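Long-range contact in Fe(2+) transporter FeoB (Escherichia coli, PDB 3I8S), which drives GTP-dependent uptake of ferrous iron across the inner membrane, its cytosolic G-protein domain probably coupling nucleotide binding to channel opening: residues T105-V117 / I163-Y177. Residues are numbered along the deposited sequence; the frame is centred on the assembly and turned at random.
Sequences TLQLLELGIPCIV and IDRYKANENVELVHY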
loop_
_atom_site.group_PDB
_atom_site.type_symbol
_atom_site.label_atom_id
_atom_site.label_comp_id
_atom_site.label_asym_id
_atom_site.label_seq_id
_atom_site.Cartn_x
_atom_site.Cartn_y
_atom_site.Cartn_z
ATOM N N THR A 105 -2.336 0.348 -3.259
ATOM C CA THR A 105 -2.550 1.521 -2.452
ATOM C C THR A 105 -3.627 1.320 -1.367
ATOM O O THR A 105 -3.408 1.647 -0.185
ATOM C CB THR A 105 -2.929 2.724 -3.340
ATOM O OG1 THR A 105 -2.100 2.778 -4.523
ATOM C CG2 THR A 105 -2.796 3.996 -2.513
ATOM N N LEU A 106 -4.767 0.800 -1.765
ATOM C CA LEU A 106 -5.860 0.568 -0.817
ATOM C C LEU A 106 -5.442 -0.394 0.269
ATOM O O LEU A 106 -5.825 -0.225 1.397
ATOM C CB LEU A 106 -7.147 0.139 -1.472
ATOM C CG LEU A 106 -8.124 1.315 -1.706
ATOM C CD1 LEU A 106 -7.494 2.446 -2.453
ATOM C CD2 LEU A 106 -9.435 0.811 -2.403
ATOM N N GLN A 107 -4.658 -1.425 -0.068
ATOM C CA GLN A 107 -4.176 -2.353 0.956
ATOM C C GLN A 107 -3.312 -1.636 1.980
ATOM O O GLN A 107 -3.458 -1.873 3.176
ATOM C CB GLN A 107 -3.405 -3.531 0.341
ATOM C CG GLN A 107 -4.243 -4.394 -0.598
ATOM C CD GLN A 107 -4.189 -5.901 -0.270
ATOM O OE1 GLN A 107 -3.269 -6.622 -0.693
ATOM N NE2 GLN A 107 -5.175 -6.370 0.491
ATOM N N LEU A 108 -2.409 -0.777 1.522
ATOM C CA LEU A 108 -1.519 -0.006 2.403
ATOM C C LEU A 108 -2.329 0.892 3.316
ATOM O O LEU A 108 -2.079 0.938 4.507
ATOM C CB LEU A 108 -0.537 0.869 1.636
ATOM C CG LEU A 108 0.348 0.132 0.664
ATOM C CD1 LEU A 108 1.102 1.166 -0.082
ATOM C CD2 LEU A 108 1.231 -0.820 1.450
ATOM N N LEU A 109 -3.332 1.554 2.753
ATOM C CA LEU A 109 -4.166 2.491 3.519
ATOM C C LEU A 109 -5.016 1.755 4.570
ATOM O O LEU A 109 -5.216 2.246 5.684
ATOM C CB LEU A 109 -5.049 3.278 2.521
ATOM C CG LEU A 109 -4.272 4.231 1.605
ATOM C CD1 LEU A 109 -5.199 4.836 0.526
ATOM C CD2 LEU A 109 -3.590 5.294 2.421
ATOM N N GLU A 110 -5.508 0.580 4.217
ATOM C CA GLU A 110 -6.268 -0.242 5.154
ATOM C C GLU A 110 -5.432 -0.738 6.346
ATOM O O GLU A 110 -5.966 -0.927 7.450
ATOM C CB GLU A 110 -6.905 -1.425 4.456
ATOM C CG GLU A 110 -8.027 -1.079 3.563
ATOM C CD GLU A 110 -8.884 -2.277 3.272
ATOM O OE1 GLU A 110 -8.390 -3.264 2.660
ATOM O OE2 GLU A 110 -10.035 -2.249 3.697
ATOM N N LEU A 111 -4.131 -0.936 6.125
ATOM C CA LEU A 111 -3.201 -1.276 7.219
ATOM C C LEU A 111 -2.922 -0.070 8.101
ATOM O O LEU A 111 -2.466 -0.191 9.263
ATOM C CB LEU A 111 -1.878 -1.821 6.638
ATOM C CG LEU A 111 -1.990 -3.275 6.222
ATOM C CD1 LEU A 111 -0.803 -3.644 5.309
ATOM C CD2 LEU A 111 -2.059 -4.136 7.486
ATOM N N GLY A 112 -3.197 1.110 7.562
ATOM C CA GLY A 112 -3.076 2.321 8.334
ATOM C C GLY A 112 -1.663 2.860 8.421
ATOM O O GLY A 112 -1.388 3.723 9.261
ATOM N N ILE A 113 -0.751 2.365 7.582
ATOM C CA ILE A 113 0.641 2.843 7.662
ATOM C C ILE A 113 0.700 4.227 6.984
ATOM O O ILE A 113 0.083 4.377 5.925
ATOM C CB ILE A 113 1.676 1.957 6.877
ATOM C CG1 ILE A 113 1.397 0.449 6.970
ATOM C CG2 ILE A 113 3.089 2.354 7.309
ATOM C CD1 ILE A 113 1.450 -0.105 8.306
ATOM N N PRO A 114 1.374 5.241 7.600
ATOM C CA PRO A 114 1.451 6.557 6.957
ATOM C C PRO A 114 2.035 6.418 5.547
ATOM O O PRO A 114 3.039 5.752 5.372
ATOM C CB PRO A 114 2.398 7.326 7.849
ATOM C CG PRO A 114 2.149 6.738 9.172
ATOM C CD PRO A 114 2.028 5.295 8.921
ATOM N N CYS A 115 1.336 6.997 4.563
ATOM C CA CYS A 115 1.685 6.893 3.141
ATOM C C CYS A 115 1.742 8.265 2.499
ATOM O O CYS A 115 1.049 9.211 2.929
ATOM C CB CYS A 115 0.632 6.067 2.381
ATOM S SG CYS A 115 0.645 4.296 2.677
ATOM N N ILE A 116 2.616 8.380 1.505
ATOM C CA ILE A 116 2.584 9.438 0.543
ATOM C C ILE A 116 2.483 8.751 -0.812
ATOM O O ILE A 116 3.300 7.868 -1.114
ATOM C CB ILE A 116 3.883 10.267 0.577
ATOM C CG1 ILE A 116 3.997 11.023 1.924
ATOM C CG2 ILE A 116 3.877 11.256 -0.611
ATOM C CD1 ILE A 116 5.388 11.472 2.205
ATOM N N VAL A 117 1.489 9.114 -1.628
ATOM C CA VAL A 117 1.466 8.610 -3.021
ATOM C C VAL A 117 2.312 9.488 -3.903
ATOM O O VAL A 117 2.114 10.737 -3.966
ATOM C CB VAL A 117 0.032 8.481 -3.598
ATOM C CG1 VAL A 117 0.024 8.270 -5.090
ATOM C CG2 VAL A 117 -0.732 7.425 -2.838
ATOM N N ILE A 163 7.465 14.608 2.645
ATOM C CA ILE A 163 8.136 13.796 3.680
ATOM C C ILE A 163 8.290 14.617 4.974
ATOM O O ILE A 163 7.929 14.180 6.092
ATOM C CB ILE A 163 9.504 13.248 3.166
ATOM C CG1 ILE A 163 9.334 12.177 2.056
ATOM C CG2 ILE A 163 10.334 12.734 4.368
ATOM C CD1 ILE A 163 10.664 11.807 1.279
ATOM N N ASP A 164 8.759 15.856 4.840
ATOM C CA ASP A 164 8.929 16.731 6.017
ATOM C C ASP A 164 7.610 17.111 6.739
ATOM O O ASP A 164 7.593 17.672 7.843
ATOM C CB ASP A 164 9.742 17.975 5.673
ATOM C CG ASP A 164 11.222 17.685 5.519
ATOM O OD1 ASP A 164 11.932 18.546 5.013
ATOM O OD2 ASP A 164 11.681 16.602 5.934
ATOM N N ARG A 165 6.512 16.856 6.071
ATOM C CA ARG A 165 5.206 17.064 6.615
ATOM C C ARG A 165 4.400 15.780 6.879
ATOM O O ARG A 165 3.190 15.866 7.128
ATOM C CB ARG A 165 4.449 17.908 5.617
ATOM C CG ARG A 165 4.999 19.271 5.507
ATOM C CD ARG A 165 4.159 20.078 4.536
ATOM N NE ARG A 165 4.573 21.454 4.622
ATOM C CZ ARG A 165 4.224 22.401 3.764
ATOM N NH1 ARG A 165 3.435 22.118 2.730
ATOM N NH2 ARG A 165 4.690 23.601 3.940
ATOM N N TYR A 166 5.035 14.628 6.900
ATOM C CA TYR A 166 4.216 13.412 6.864
ATOM C C TYR A 166 3.456 13.248 8.193
ATOM O O TYR A 166 3.854 13.708 9.232
ATOM C CB TYR A 166 5.005 12.173 6.501
ATOM C CG TYR A 166 5.536 11.451 7.682
ATOM C CD1 TYR A 166 6.741 11.824 8.252
ATOM C CD2 TYR A 166 4.814 10.409 8.269
ATOM C CE1 TYR A 166 7.233 11.166 9.366
ATOM C CE2 TYR A 166 5.311 9.724 9.367
ATOM C CZ TYR A 166 6.520 10.119 9.919
ATOM O OH TYR A 166 7.023 9.465 11.025
ATOM N N LYS A 167 2.286 12.643 8.061
ATOM C CA LYS A 167 1.319 12.521 9.125
ATOM C C LYS A 167 0.521 11.252 8.928
ATOM O O LYS A 167 0.624 10.602 7.903
ATOM C CB LYS A 167 0.366 13.737 9.083
ATOM C CG LYS A 167 -0.291 13.868 7.675
ATOM C CD LYS A 167 -1.180 15.075 7.472
ATOM C CE LYS A 167 -1.503 15.227 5.971
ATOM N NZ LYS A 167 -2.234 16.514 5.800
ATOM N N ALA A 168 -0.351 10.949 9.891
ATOM C CA ALA A 168 -1.198 9.809 9.752
ATOM C C ALA A 168 -2.148 10.051 8.570
ATOM O O ALA A 168 -2.590 11.189 8.336
ATOM C CB ALA A 168 -1.977 9.592 11.036
ATOM N N ASN A 169 -2.495 8.989 7.879
ATOM C CA ASN A 169 -3.507 9.062 6.843
ATOM C C ASN A 169 -4.827 9.423 7.490
ATOM O O ASN A 169 -5.054 9.126 8.665
ATOM C CB ASN A 169 -3.646 7.742 6.151
ATOM C CG ASN A 169 -2.301 7.155 5.718
ATOM O OD1 ASN A 169 -1.351 7.874 5.430
ATOM N ND2 ASN A 169 -2.224 5.856 5.714
ATOM N N GLU A 170 -5.698 10.053 6.720
ATOM C CA GLU A 170 -6.992 10.428 7.240
ATOM C C GLU A 170 -7.911 9.203 7.256
ATOM O O GLU A 170 -7.797 8.326 6.398
ATOM C CB GLU A 170 -7.598 11.543 6.372
ATOM C CG GLU A 170 -6.750 12.813 6.277
ATOM C CD GLU A 170 -7.462 13.969 5.522
ATOM O OE1 GLU A 170 -8.355 13.714 4.665
ATOM O OE2 GLU A 170 -7.129 15.151 5.803
ATOM N N ASN A 171 -8.835 9.180 8.214
ATOM C CA ASN A 171 -9.865 8.132 8.393
ATOM C C ASN A 171 -11.021 8.307 7.408
ATOM O O ASN A 171 -12.192 8.393 7.778
ATOM C CB ASN A 171 -10.409 8.116 9.819
ATOM C CG ASN A 171 -11.043 9.462 10.244
ATOM O OD1 ASN A 171 -10.456 10.523 10.017
ATOM N ND2 ASN A 171 -12.238 9.416 10.865
ATOM N N VAL A 172 -10.675 8.407 6.153
ATOM C CA VAL A 172 -11.646 8.478 5.075
ATOM C C VAL A 172 -12.446 7.176 5.023
ATOM O O VAL A 172 -11.967 6.128 5.455
ATOM C CB VAL A 172 -10.946 8.665 3.738
ATOM C CG1 VAL A 172 -10.333 10.054 3.619
ATOM C CG2 VAL A 172 -9.882 7.613 3.583
ATOM N N GLU A 173 -13.642 7.233 4.471
ATOM C CA GLU A 173 -14.333 6.011 4.133
ATOM C C GLU A 173 -13.575 5.453 2.968
ATOM O O GLU A 173 -13.405 6.143 1.961
ATOM C CB GLU A 173 -15.747 6.261 3.658
ATOM C CG GLU A 173 -16.490 4.946 3.383
ATOM C CD GLU A 173 -17.364 4.504 4.542
ATOM O OE1 GLU A 173 -17.775 3.318 4.565
ATOM O OE2 GLU A 173 -17.657 5.369 5.408
ATOM N N LEU A 174 -13.138 4.209 3.068
ATOM C CA LEU A 174 -12.506 3.582 1.911
ATOM C C LEU A 174 -13.389 2.423 1.479
ATOM O O LEU A 174 -14.500 2.613 0.981
ATOM C CB LEU A 174 -11.084 3.131 2.255
ATOM C CG LEU A 174 -10.038 4.221 2.499
ATOM C CD1 LEU A 174 -8.841 3.638 3.233
ATOM C CD2 LEU A 174 -9.650 4.880 1.178
ATOM N N VAL A 175 -12.931 1.198 1.697
ATOM C CA VAL A 175 -13.699 0.068 1.217
ATOM C C VAL A 175 -14.879 -0.125 2.139
ATOM O O VAL A 175 -14.760 -0.023 3.366
ATOM C CB VAL A 175 -12.824 -1.197 1.104
ATOM C CG1 VAL A 175 -13.658 -2.356 0.580
ATOM C CG2 VAL A 175 -11.657 -0.909 0.172
ATOM N N HIS A 176 -16.035 -0.375 1.549
ATOM C CA HIS A 176 -17.252 -0.576 2.316
ATOM C C HIS A 176 -17.630 -2.040 2.315
ATOM O O HIS A 176 -18.443 -2.497 1.503
ATOM C CB HIS A 176 -18.420 0.279 1.795
ATOM C CG HIS A 176 -19.538 0.391 2.779
ATOM N ND1 HIS A 176 -19.576 1.362 3.753
ATOM C CD2 HIS A 176 -20.631 -0.380 2.973
ATOM C CE1 HIS A 176 -20.651 1.196 4.499
ATOM N NE2 HIS A 176 -21.313 0.147 4.043
ATOM N N TYR A 177 -17.039 -2.780 3.249
ATOM C CA TYR A 177 -17.312 -4.200 3.374
ATOM C C TYR A 177 -18.647 -4.476 4.032
ATOM O O TYR A 177 -19.076 -3.730 4.929
ATOM C CB TYR A 177 -16.243 -4.878 4.223
ATOM C CG TYR A 177 -14.845 -4.779 3.694
ATOM C CD1 TYR A 177 -13.925 -3.896 4.252
ATOM C CD2 TYR A 177 -14.439 -5.552 2.607
ATOM C CE1 TYR A 177 -12.617 -3.839 3.758
ATOM C CE2 TYR A 177 -13.155 -5.502 2.122
ATOM C CZ TYR A 177 -12.249 -4.634 2.713
ATOM O OH TYR A 177 -10.994 -4.609 2.214
HETATM O O HOH W 1 -5.045 4.926 6.105
HETATM O O HOH W 2 -1.536 6.504 9.329
HETATM O O HOH W 3 1.940 11.496 5.114
#
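With CG set beside its backbone N (chi1 -49°), the side chain of N169 reaches the turn between helix 98-111 and strand 115-120, where I113 and C115 present a carbonyl and an N-H to its amide. N169 OD1 accepts from C115 N at 3.0 Å through a lone pair in the carbonyl plane. On the other branch, N169 ND2 donates to I113 O at 2.7 Å, approaching from above the carbonyl plane, 53° out of it. A water takes the second proton of ND2 and donates to L109 O; three bonds thus fix the amide's rotation and tie it to a turn that begins with a Schellman motif at G112. A second water bridges the backbone N of N169 to G112 O. The example shows how a linker can be held to a Ras-like G domain: residues 165-177 run from the last GTPase helix, 154-164, to the helical domain, passing the 98-111 helix on the way. Beside the amide, L109 CD2 packs 3.6 Å from N169 ND2, and L109 CB meets L174 CD1. Farther along, L106 CD2 touches V175 CG2 at 3.8 Å. E110, extended beyond CG, receives Y177 OH on the syn lone pair of OE2 at 2.9 Å, its carboxylate nearly coplanar with the ring (22°); R248 of helix 240-259 also bonds that hydroxyl. At the opposite end I116 CD1 rests against I163.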